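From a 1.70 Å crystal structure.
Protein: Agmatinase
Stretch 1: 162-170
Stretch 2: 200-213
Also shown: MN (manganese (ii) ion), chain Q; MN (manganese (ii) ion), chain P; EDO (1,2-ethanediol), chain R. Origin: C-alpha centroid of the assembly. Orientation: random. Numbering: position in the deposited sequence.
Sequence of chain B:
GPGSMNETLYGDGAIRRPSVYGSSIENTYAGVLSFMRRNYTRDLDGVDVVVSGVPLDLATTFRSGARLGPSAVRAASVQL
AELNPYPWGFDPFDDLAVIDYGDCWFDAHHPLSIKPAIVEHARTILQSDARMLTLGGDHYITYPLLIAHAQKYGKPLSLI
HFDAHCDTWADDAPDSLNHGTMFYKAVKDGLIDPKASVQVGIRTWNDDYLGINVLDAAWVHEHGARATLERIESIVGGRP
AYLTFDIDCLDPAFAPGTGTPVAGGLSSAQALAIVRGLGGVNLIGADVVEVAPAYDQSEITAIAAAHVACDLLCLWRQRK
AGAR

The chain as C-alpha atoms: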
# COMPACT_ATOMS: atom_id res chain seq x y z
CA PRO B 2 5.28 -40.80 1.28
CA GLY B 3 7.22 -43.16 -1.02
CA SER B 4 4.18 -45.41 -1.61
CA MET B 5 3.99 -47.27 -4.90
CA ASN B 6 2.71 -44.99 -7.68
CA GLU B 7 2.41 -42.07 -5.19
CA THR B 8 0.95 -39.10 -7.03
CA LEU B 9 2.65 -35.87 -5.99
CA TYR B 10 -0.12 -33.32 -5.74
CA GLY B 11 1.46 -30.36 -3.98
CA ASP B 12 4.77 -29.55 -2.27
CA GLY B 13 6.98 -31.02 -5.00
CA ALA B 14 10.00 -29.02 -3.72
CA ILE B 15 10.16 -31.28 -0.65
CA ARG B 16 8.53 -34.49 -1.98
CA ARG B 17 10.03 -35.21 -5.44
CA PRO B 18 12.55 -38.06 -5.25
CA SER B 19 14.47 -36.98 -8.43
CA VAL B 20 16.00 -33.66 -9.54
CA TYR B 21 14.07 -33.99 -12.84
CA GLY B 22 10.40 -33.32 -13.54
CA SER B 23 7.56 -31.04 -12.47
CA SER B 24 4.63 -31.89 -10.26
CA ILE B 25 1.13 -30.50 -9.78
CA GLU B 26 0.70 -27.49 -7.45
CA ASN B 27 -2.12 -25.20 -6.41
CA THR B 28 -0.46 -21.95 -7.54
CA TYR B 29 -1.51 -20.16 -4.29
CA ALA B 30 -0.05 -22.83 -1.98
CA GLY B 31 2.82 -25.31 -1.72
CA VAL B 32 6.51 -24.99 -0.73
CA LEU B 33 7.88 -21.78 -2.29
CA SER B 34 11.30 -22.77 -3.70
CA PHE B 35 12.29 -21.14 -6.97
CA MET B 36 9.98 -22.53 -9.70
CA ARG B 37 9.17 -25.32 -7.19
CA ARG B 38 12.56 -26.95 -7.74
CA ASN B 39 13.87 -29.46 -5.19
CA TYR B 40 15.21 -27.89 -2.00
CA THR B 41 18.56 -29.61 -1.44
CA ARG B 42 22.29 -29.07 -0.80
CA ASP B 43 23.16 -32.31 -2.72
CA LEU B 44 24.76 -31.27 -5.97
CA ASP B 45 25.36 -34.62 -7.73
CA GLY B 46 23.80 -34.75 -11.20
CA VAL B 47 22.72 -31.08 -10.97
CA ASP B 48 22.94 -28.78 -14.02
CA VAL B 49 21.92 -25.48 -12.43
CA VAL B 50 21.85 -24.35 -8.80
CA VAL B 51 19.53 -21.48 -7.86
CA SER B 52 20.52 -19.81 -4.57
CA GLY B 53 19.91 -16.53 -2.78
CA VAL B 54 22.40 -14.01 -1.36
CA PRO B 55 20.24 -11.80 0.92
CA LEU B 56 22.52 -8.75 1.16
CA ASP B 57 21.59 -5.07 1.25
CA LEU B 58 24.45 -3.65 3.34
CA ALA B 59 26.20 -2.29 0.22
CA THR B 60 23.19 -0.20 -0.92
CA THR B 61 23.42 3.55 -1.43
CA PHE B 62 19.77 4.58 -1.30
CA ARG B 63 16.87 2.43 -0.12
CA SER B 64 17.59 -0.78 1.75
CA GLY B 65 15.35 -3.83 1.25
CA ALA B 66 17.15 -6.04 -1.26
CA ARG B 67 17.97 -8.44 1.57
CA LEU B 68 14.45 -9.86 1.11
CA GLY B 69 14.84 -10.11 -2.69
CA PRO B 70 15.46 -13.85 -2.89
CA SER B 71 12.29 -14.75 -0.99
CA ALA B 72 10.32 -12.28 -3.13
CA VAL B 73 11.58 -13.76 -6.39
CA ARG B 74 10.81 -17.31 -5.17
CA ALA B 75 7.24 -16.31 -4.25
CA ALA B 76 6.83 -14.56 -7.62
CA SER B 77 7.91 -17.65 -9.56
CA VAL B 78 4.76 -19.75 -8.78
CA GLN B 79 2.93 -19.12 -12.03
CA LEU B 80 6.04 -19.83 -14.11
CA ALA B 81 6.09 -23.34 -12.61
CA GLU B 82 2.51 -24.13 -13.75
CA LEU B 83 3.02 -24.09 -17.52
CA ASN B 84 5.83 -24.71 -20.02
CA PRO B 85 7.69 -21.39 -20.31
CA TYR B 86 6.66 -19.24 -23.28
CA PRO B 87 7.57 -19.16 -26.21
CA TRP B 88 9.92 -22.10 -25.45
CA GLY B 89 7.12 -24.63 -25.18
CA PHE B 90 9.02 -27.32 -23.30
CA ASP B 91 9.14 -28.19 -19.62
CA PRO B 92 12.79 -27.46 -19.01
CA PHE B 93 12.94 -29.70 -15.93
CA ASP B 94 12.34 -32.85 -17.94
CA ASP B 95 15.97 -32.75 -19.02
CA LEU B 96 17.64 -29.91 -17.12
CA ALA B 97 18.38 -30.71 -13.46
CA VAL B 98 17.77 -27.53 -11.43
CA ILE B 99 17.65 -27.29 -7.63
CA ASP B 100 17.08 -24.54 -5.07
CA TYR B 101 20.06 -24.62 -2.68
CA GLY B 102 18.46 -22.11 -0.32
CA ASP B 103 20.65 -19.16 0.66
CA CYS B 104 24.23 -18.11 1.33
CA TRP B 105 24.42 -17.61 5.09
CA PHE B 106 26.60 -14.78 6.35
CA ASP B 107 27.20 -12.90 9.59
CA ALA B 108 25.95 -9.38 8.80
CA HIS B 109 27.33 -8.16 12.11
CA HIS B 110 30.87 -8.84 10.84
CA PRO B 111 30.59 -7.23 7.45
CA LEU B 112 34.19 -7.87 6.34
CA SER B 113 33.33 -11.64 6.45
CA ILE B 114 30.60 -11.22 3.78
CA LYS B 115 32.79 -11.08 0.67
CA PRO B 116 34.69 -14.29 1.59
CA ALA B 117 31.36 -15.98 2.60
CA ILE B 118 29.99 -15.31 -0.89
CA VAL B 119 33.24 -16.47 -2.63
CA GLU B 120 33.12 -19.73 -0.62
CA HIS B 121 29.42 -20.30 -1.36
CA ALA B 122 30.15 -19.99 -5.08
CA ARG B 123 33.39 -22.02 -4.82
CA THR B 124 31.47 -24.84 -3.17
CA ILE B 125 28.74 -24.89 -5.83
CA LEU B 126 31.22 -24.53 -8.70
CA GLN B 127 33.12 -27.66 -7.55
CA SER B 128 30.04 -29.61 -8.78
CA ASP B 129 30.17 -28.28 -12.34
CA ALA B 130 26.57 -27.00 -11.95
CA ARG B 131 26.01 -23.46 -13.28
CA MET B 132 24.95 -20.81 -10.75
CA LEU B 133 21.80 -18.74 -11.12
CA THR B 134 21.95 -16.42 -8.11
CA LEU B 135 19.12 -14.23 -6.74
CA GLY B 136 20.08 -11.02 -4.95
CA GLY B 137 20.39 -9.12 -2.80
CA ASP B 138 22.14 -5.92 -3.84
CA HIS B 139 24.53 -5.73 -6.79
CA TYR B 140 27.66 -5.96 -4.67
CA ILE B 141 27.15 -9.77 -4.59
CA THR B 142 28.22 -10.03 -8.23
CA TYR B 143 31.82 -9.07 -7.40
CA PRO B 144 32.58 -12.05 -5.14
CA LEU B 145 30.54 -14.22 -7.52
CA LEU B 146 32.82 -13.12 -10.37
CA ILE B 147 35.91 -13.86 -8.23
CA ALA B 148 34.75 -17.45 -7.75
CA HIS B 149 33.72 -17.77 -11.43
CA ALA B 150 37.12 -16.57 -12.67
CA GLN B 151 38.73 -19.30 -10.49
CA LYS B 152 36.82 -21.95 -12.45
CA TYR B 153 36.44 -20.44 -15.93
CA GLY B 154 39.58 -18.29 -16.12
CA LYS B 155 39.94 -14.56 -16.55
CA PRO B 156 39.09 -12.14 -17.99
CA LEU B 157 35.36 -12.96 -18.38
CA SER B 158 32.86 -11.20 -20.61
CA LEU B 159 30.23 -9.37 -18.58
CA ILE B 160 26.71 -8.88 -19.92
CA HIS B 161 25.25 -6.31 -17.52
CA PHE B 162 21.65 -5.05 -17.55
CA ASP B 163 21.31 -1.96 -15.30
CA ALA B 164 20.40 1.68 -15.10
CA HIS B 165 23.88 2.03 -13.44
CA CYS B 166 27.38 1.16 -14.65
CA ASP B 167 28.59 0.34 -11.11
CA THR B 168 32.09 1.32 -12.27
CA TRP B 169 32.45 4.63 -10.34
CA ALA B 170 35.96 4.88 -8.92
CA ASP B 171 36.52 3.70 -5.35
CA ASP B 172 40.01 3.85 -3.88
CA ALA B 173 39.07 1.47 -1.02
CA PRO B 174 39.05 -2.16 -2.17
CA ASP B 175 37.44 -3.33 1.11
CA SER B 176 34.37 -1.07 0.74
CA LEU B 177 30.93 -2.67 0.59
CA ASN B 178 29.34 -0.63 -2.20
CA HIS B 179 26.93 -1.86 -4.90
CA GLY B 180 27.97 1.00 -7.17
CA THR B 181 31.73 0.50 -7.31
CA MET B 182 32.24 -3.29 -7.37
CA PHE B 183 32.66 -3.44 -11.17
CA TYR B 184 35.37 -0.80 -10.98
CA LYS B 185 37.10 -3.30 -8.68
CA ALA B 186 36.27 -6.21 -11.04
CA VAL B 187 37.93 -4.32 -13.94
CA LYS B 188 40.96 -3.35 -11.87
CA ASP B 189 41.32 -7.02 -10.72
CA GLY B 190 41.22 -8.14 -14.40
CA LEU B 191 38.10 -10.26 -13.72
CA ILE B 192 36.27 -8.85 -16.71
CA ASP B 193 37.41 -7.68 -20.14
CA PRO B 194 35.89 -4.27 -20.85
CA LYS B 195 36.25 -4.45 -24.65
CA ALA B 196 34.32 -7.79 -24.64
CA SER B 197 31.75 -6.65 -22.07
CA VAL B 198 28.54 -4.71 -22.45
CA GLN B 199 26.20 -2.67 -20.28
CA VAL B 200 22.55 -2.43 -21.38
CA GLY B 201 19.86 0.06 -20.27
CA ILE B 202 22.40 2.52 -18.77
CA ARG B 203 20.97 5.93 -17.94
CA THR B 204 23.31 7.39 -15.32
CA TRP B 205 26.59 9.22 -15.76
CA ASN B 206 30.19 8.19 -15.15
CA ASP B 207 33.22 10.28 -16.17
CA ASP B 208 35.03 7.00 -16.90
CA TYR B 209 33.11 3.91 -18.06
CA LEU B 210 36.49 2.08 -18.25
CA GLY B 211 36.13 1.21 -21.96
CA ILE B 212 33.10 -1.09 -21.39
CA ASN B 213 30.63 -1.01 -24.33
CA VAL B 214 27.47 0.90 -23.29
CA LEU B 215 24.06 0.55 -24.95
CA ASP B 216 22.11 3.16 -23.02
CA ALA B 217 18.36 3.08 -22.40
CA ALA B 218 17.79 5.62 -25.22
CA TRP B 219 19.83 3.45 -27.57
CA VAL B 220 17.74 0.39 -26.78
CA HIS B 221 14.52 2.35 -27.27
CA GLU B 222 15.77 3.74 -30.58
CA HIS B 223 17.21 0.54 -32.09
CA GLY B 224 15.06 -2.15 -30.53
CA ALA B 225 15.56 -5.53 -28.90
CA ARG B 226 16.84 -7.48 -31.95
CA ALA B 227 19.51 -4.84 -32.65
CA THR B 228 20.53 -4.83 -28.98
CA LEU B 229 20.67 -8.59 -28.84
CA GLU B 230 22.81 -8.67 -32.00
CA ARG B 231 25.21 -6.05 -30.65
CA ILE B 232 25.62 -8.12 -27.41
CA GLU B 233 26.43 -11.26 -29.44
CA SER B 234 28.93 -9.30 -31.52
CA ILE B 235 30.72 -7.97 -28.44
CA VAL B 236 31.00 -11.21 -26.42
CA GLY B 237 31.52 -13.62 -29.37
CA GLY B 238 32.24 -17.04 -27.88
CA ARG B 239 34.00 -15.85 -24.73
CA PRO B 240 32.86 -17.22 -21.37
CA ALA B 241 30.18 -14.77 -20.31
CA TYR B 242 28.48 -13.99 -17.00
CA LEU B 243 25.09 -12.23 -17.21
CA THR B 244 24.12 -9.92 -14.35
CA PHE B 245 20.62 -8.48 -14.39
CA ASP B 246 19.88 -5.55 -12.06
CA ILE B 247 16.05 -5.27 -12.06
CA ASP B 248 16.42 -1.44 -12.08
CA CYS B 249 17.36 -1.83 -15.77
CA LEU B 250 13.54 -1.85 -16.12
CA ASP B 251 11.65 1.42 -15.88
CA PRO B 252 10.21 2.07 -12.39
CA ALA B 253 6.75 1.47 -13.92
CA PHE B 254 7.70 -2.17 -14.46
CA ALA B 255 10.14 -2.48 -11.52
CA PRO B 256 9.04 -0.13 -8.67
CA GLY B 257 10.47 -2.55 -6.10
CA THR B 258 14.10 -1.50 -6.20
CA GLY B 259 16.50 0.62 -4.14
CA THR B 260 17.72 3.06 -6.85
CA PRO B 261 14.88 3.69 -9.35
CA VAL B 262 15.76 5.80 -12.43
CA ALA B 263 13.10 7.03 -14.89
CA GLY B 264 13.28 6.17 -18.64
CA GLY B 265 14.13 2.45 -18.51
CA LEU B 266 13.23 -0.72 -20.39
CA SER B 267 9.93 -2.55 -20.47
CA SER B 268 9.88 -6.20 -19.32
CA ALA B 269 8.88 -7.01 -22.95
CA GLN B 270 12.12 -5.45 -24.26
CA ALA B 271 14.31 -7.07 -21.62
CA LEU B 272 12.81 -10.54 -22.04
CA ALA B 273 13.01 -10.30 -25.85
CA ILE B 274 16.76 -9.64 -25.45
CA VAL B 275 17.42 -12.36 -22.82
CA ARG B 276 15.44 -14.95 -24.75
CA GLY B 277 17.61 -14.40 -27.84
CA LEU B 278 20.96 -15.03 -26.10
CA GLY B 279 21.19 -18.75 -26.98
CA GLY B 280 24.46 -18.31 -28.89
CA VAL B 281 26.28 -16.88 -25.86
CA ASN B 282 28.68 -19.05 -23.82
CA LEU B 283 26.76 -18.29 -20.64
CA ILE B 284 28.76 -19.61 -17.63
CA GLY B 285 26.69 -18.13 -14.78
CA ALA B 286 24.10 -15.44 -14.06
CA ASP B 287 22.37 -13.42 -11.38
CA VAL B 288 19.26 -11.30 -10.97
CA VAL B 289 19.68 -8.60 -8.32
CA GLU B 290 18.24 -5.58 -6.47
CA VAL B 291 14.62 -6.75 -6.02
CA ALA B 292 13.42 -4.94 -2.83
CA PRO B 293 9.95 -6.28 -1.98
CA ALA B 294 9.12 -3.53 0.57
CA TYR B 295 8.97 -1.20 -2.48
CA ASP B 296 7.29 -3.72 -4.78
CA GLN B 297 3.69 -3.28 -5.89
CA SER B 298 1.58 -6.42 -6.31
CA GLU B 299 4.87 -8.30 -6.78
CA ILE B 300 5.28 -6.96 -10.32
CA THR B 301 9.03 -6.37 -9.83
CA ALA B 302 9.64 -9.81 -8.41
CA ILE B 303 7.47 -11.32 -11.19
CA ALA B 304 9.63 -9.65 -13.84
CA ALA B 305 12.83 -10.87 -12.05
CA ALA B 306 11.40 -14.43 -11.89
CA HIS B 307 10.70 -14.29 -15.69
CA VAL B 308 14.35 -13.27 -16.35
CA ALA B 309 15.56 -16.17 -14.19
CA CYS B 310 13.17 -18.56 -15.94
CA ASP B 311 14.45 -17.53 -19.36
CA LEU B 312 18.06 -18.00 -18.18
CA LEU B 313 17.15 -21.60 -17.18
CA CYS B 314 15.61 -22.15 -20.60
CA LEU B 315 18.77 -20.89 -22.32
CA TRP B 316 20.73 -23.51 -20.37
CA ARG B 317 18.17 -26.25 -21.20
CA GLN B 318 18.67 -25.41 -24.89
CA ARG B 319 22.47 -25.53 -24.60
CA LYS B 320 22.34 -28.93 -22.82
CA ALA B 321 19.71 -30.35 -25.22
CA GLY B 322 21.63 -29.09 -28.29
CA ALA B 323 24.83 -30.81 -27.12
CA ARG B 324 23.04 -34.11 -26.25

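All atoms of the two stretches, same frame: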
# COMPACT_ATOMS: atom_id res chain seq x y z
N PHE B 162 22.88 -5.82 -17.32
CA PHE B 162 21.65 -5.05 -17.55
C PHE B 162 21.44 -4.18 -16.31
O PHE B 162 21.39 -4.71 -15.19
CB PHE B 162 20.45 -5.98 -17.72
CG PHE B 162 20.46 -6.78 -18.99
CD1 PHE B 162 19.70 -6.38 -20.09
CD2 PHE B 162 21.20 -7.96 -19.07
CE1 PHE B 162 19.70 -7.11 -21.28
CE2 PHE B 162 21.18 -8.73 -20.25
CZ PHE B 162 20.43 -8.30 -21.35
N ASP B 163 21.31 -2.85 -16.47
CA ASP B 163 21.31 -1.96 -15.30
C ASP B 163 21.05 -0.55 -15.76
O ASP B 163 21.50 -0.16 -16.85
CB ASP B 163 22.71 -2.00 -14.64
CG ASP B 163 22.69 -1.71 -13.14
OD1 ASP B 163 22.03 -0.76 -12.70
OD2 ASP B 163 23.44 -2.41 -12.43
N ALA B 164 20.40 0.23 -14.91
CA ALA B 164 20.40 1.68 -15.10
C ALA B 164 21.78 2.29 -14.77
O ALA B 164 22.05 3.43 -15.17
CB ALA B 164 19.33 2.34 -14.21
N HIS B 165 22.61 1.55 -14.03
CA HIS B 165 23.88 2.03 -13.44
C HIS B 165 25.07 1.18 -13.90
O HIS B 165 25.02 -0.03 -13.92
CB HIS B 165 23.83 1.95 -11.91
CG HIS B 165 22.63 2.61 -11.31
ND1 HIS B 165 21.48 1.94 -11.03
CD2 HIS B 165 22.42 3.93 -10.93
CE1 HIS B 165 20.58 2.81 -10.50
NE2 HIS B 165 21.16 4.02 -10.43
N CYS B 166 26.17 1.85 -14.20
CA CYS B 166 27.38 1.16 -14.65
C CYS B 166 28.12 0.43 -13.53
O CYS B 166 28.85 -0.55 -13.78
CB CYS B 166 28.32 2.16 -15.32
SG CYS B 166 28.92 3.46 -14.23
N ASP B 167 27.91 0.90 -12.30
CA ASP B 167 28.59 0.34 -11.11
C ASP B 167 30.11 0.28 -11.26
O ASP B 167 30.78 -0.57 -10.66
CB ASP B 167 27.97 -1.01 -10.74
CG ASP B 167 26.46 -0.88 -10.44
OD1 ASP B 167 26.02 0.25 -10.10
OD2 ASP B 167 25.72 -1.88 -10.56
N THR B 168 30.66 1.21 -12.05
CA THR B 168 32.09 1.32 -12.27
C THR B 168 32.66 2.67 -11.80
O THR B 168 33.76 3.05 -12.20
CB THR B 168 32.44 1.09 -13.77
OG1 THR B 168 31.63 1.97 -14.58
CG2 THR B 168 32.19 -0.35 -14.18
N TRP B 169 31.94 3.39 -10.94
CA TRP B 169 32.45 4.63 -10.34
C TRP B 169 33.67 4.30 -9.51
O TRP B 169 33.70 3.27 -8.83
CB TRP B 169 31.36 5.31 -9.51
CG TRP B 169 30.28 5.87 -10.40
CD1 TRP B 169 30.34 7.02 -11.21
CD2 TRP B 169 28.97 5.29 -10.66
NE1 TRP B 169 29.16 7.18 -11.91
CE2 TRP B 169 28.30 6.18 -11.63
CE3 TRP B 169 28.28 4.18 -10.19
CZ2 TRP B 169 27.01 5.93 -12.11
CZ3 TRP B 169 26.97 3.93 -10.66
CH2 TRP B 169 26.35 4.79 -11.59
N ALA B 170 34.68 5.17 -9.57
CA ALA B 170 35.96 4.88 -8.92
C ALA B 170 35.82 4.81 -7.40
O ALA B 170 35.06 5.57 -6.78
CB ALA B 170 37.01 5.91 -9.33
N VAL B 200 23.80 -2.61 -20.62
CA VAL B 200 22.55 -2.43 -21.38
C VAL B 200 21.48 -1.77 -20.50
O VAL B 200 21.17 -2.26 -19.41
CB VAL B 200 22.00 -3.79 -21.87
CG1 VAL B 200 20.75 -3.57 -22.73
CG2 VAL B 200 23.05 -4.56 -22.69
N GLY B 201 20.91 -0.67 -20.99
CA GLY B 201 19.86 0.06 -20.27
C GLY B 201 20.40 1.22 -19.42
O GLY B 201 19.64 1.91 -18.72
N ILE B 202 21.72 1.44 -19.51
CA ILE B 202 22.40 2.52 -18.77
C ILE B 202 21.72 3.87 -18.95
O ILE B 202 21.34 4.25 -20.06
CB ILE B 202 23.90 2.63 -19.15
CG1 ILE B 202 24.65 1.31 -18.82
CG2 ILE B 202 24.53 3.86 -18.46
CD1 ILE B 202 24.73 0.98 -17.32
N ARG B 203 21.56 4.59 -17.86
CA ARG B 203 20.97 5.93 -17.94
C ARG B 203 21.42 6.77 -16.74
O ARG B 203 20.68 7.66 -16.27
CB ARG B 203 19.45 5.86 -18.07
CG ARG B 203 18.74 4.99 -17.06
CD ARG B 203 17.27 4.83 -17.47
NE ARG B 203 16.45 4.10 -16.48
CZ ARG B 203 16.39 2.77 -16.32
NH1 ARG B 203 15.54 2.27 -15.42
NH2 ARG B 203 17.13 1.94 -17.05
N THR B 204 22.67 6.54 -16.32
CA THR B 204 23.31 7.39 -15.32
C THR B 204 24.75 7.62 -15.74
O THR B 204 25.31 6.83 -16.54
CB THR B 204 23.29 6.79 -13.90
OG1 THR B 204 23.71 5.42 -13.92
CG2 THR B 204 21.87 6.90 -13.30
N TRP B 205 25.33 8.69 -15.23
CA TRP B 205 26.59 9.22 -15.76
C TRP B 205 27.81 8.79 -14.99
O TRP B 205 27.84 8.89 -13.76
CB TRP B 205 26.57 10.75 -15.80
CG TRP B 205 27.83 11.29 -16.43
CD1 TRP B 205 28.95 11.78 -15.79
CD2 TRP B 205 28.15 11.30 -17.84
NE1 TRP B 205 29.91 12.15 -16.70
CE2 TRP B 205 29.50 11.87 -17.95
CE3 TRP B 205 27.46 10.94 -19.00
CZ2 TRP B 205 30.13 12.06 -19.18
CZ3 TRP B 205 28.11 11.13 -20.24
CH2 TRP B 205 29.41 11.69 -20.32
N ASN B 206 28.85 8.40 -15.73
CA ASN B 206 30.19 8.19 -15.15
C ASN B 206 31.20 8.90 -16.05
O ASN B 206 31.11 8.82 -17.28
CB ASN B 206 30.49 6.68 -15.11
CG ASN B 206 31.75 6.32 -14.32
OD1 ASN B 206 32.58 7.15 -13.95
ND2 ASN B 206 31.91 5.01 -14.10
N ASP B 207 32.13 9.63 -15.44
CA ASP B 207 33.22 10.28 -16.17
C ASP B 207 34.14 9.25 -16.85
O ASP B 207 34.88 9.57 -17.79
CB ASP B 207 34.05 11.18 -15.25
CG ASP B 207 33.34 12.48 -14.87
OD1 ASP B 207 32.46 12.96 -15.62
OD2 ASP B 207 33.70 13.03 -13.80
N ASP B 208 34.13 8.02 -16.36
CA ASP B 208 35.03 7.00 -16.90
C ASP B 208 34.37 5.61 -16.85
O ASP B 208 34.38 4.96 -15.81
CB ASP B 208 36.37 7.05 -16.14
CG ASP B 208 37.42 6.12 -16.72
OD1 ASP B 208 37.14 5.41 -17.70
OD2 ASP B 208 38.54 6.12 -16.18
N TYR B 209 33.81 5.19 -17.97
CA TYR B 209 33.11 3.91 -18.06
C TYR B 209 34.10 2.76 -18.29
O TYR B 209 33.68 1.61 -18.53
CB TYR B 209 32.07 3.93 -19.20
CG TYR B 209 30.83 4.77 -18.93
CD1 TYR B 209 29.80 4.30 -18.10
CD2 TYR B 209 30.69 6.03 -19.52
CE1 TYR B 209 28.66 5.08 -17.87
CE2 TYR B 209 29.56 6.81 -19.30
CZ TYR B 209 28.55 6.33 -18.47
OH TYR B 209 27.43 7.15 -18.27
N LEU B 210 35.40 3.09 -18.24
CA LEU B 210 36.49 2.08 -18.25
C LEU B 210 36.58 1.28 -19.57
O LEU B 210 37.12 0.17 -19.61
CB LEU B 210 36.37 1.12 -17.05
CG LEU B 210 36.29 1.71 -15.63
CD1 LEU B 210 36.04 0.60 -14.61
CD2 LEU B 210 37.51 2.54 -15.28
N GLY B 211 36.06 1.85 -20.65
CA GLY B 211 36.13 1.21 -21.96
C GLY B 211 35.10 0.10 -22.18
O GLY B 211 35.16 -0.60 -23.18
N ILE B 212 34.19 -0.10 -21.23
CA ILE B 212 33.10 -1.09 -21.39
C ILE B 212 32.11 -0.55 -22.44
O ILE B 212 31.81 0.64 -22.44
CB ILE B 212 32.36 -1.39 -20.05
CG1 ILE B 212 33.36 -1.88 -18.98
CG2 ILE B 212 31.28 -2.44 -20.27
CD1 ILE B 212 32.79 -2.08 -17.58
N ASN B 213 31.64 -1.41 -23.34
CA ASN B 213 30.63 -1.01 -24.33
C ASN B 213 29.31 -0.69 -23.64
O ASN B 213 28.84 -1.48 -22.81
CB ASN B 213 30.41 -2.11 -25.34
CG ASN B 213 31.69 -2.46 -26.06
OD1 ASN B 213 32.16 -1.70 -26.90
ND2 ASN B 213 32.28 -3.59 -25.71
MN MN Q . 21.26 -0.34 -10.77
MN MN P . 23.78 -2.28 -10.26
C1 EDO R . 30.93 11.50 -12.33
O1 EDO R . 31.41 10.15 -12.63
C2 EDO R . 29.67 11.53 -11.44
O2 EDO R . 28.45 11.45 -12.21
O HOH W 1 25.93 4.53 -15.07
O HOH W 2 23.12 -0.49 -9.88
O HOH W 3 31.22 1.22 -17.13
O HOH W 4 35.58 4.85 -13.34
O HOH W 5 34.34 7.16 -11.72

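The side-chain amide of Asn206 does the work of a small hub: its ND2 reaches Cys166 SG at 3.4 Å, Thr168 OG1 at 3.1 Å and Thr168 O at 3.3 Å, each a weak hydrogen bond, while the same nitrogen lies over one face of the Trp169 ring. None of the three bonds is strong, but together they seat one amide among the atoms of a tight, irregular loop. OD1 of Asn206 turns back to its own loop, accepting from Asp208 N at 3.0 Å.

Regular pairing is brief. Phe162 and Val200 form a parallel bridge with their side chains on the same face, Phe162 CD1 lying 3.9 Å from Val200 CB, and Asp163 N donates to Val200 O at 3.0 Å. At Gly201 the chain turns a corner with a positive phi that would jam a CB against the preceding carbonyl. Beyond the corner, Ala164 O accepts twice, from Arg203 N at 3.0 Å and Thr204 OG1 at 2.9 Å, so backbone and side chain hold one carbonyl.

These bonds back a metal-binding loop. Asp163 bridges two manganese ions, OD1 to one at 2.1 Å and OD2 to the other at 2.2 Å; His165 ND1 joins the first at 2.3 Å and Asp167 OD2 the second at 2.0 Å. Asp167 points away and touches nothing of the second stretch.

Farther along, Trp169 NE1 donates to Trp205 O at 2.8 Å, near the plane of the indole. Apolar contacts fill in around the polar ones: Cys166 CB meets the edge of the Tyr209 ring at CD1, 3.8 Å away, and Thr168 CB packs 3.7 Å from Leu210 CD1. Water completes the seam, one molecule accepting from Cys166 N and donating to Thr204 O, both at 2.8 Å.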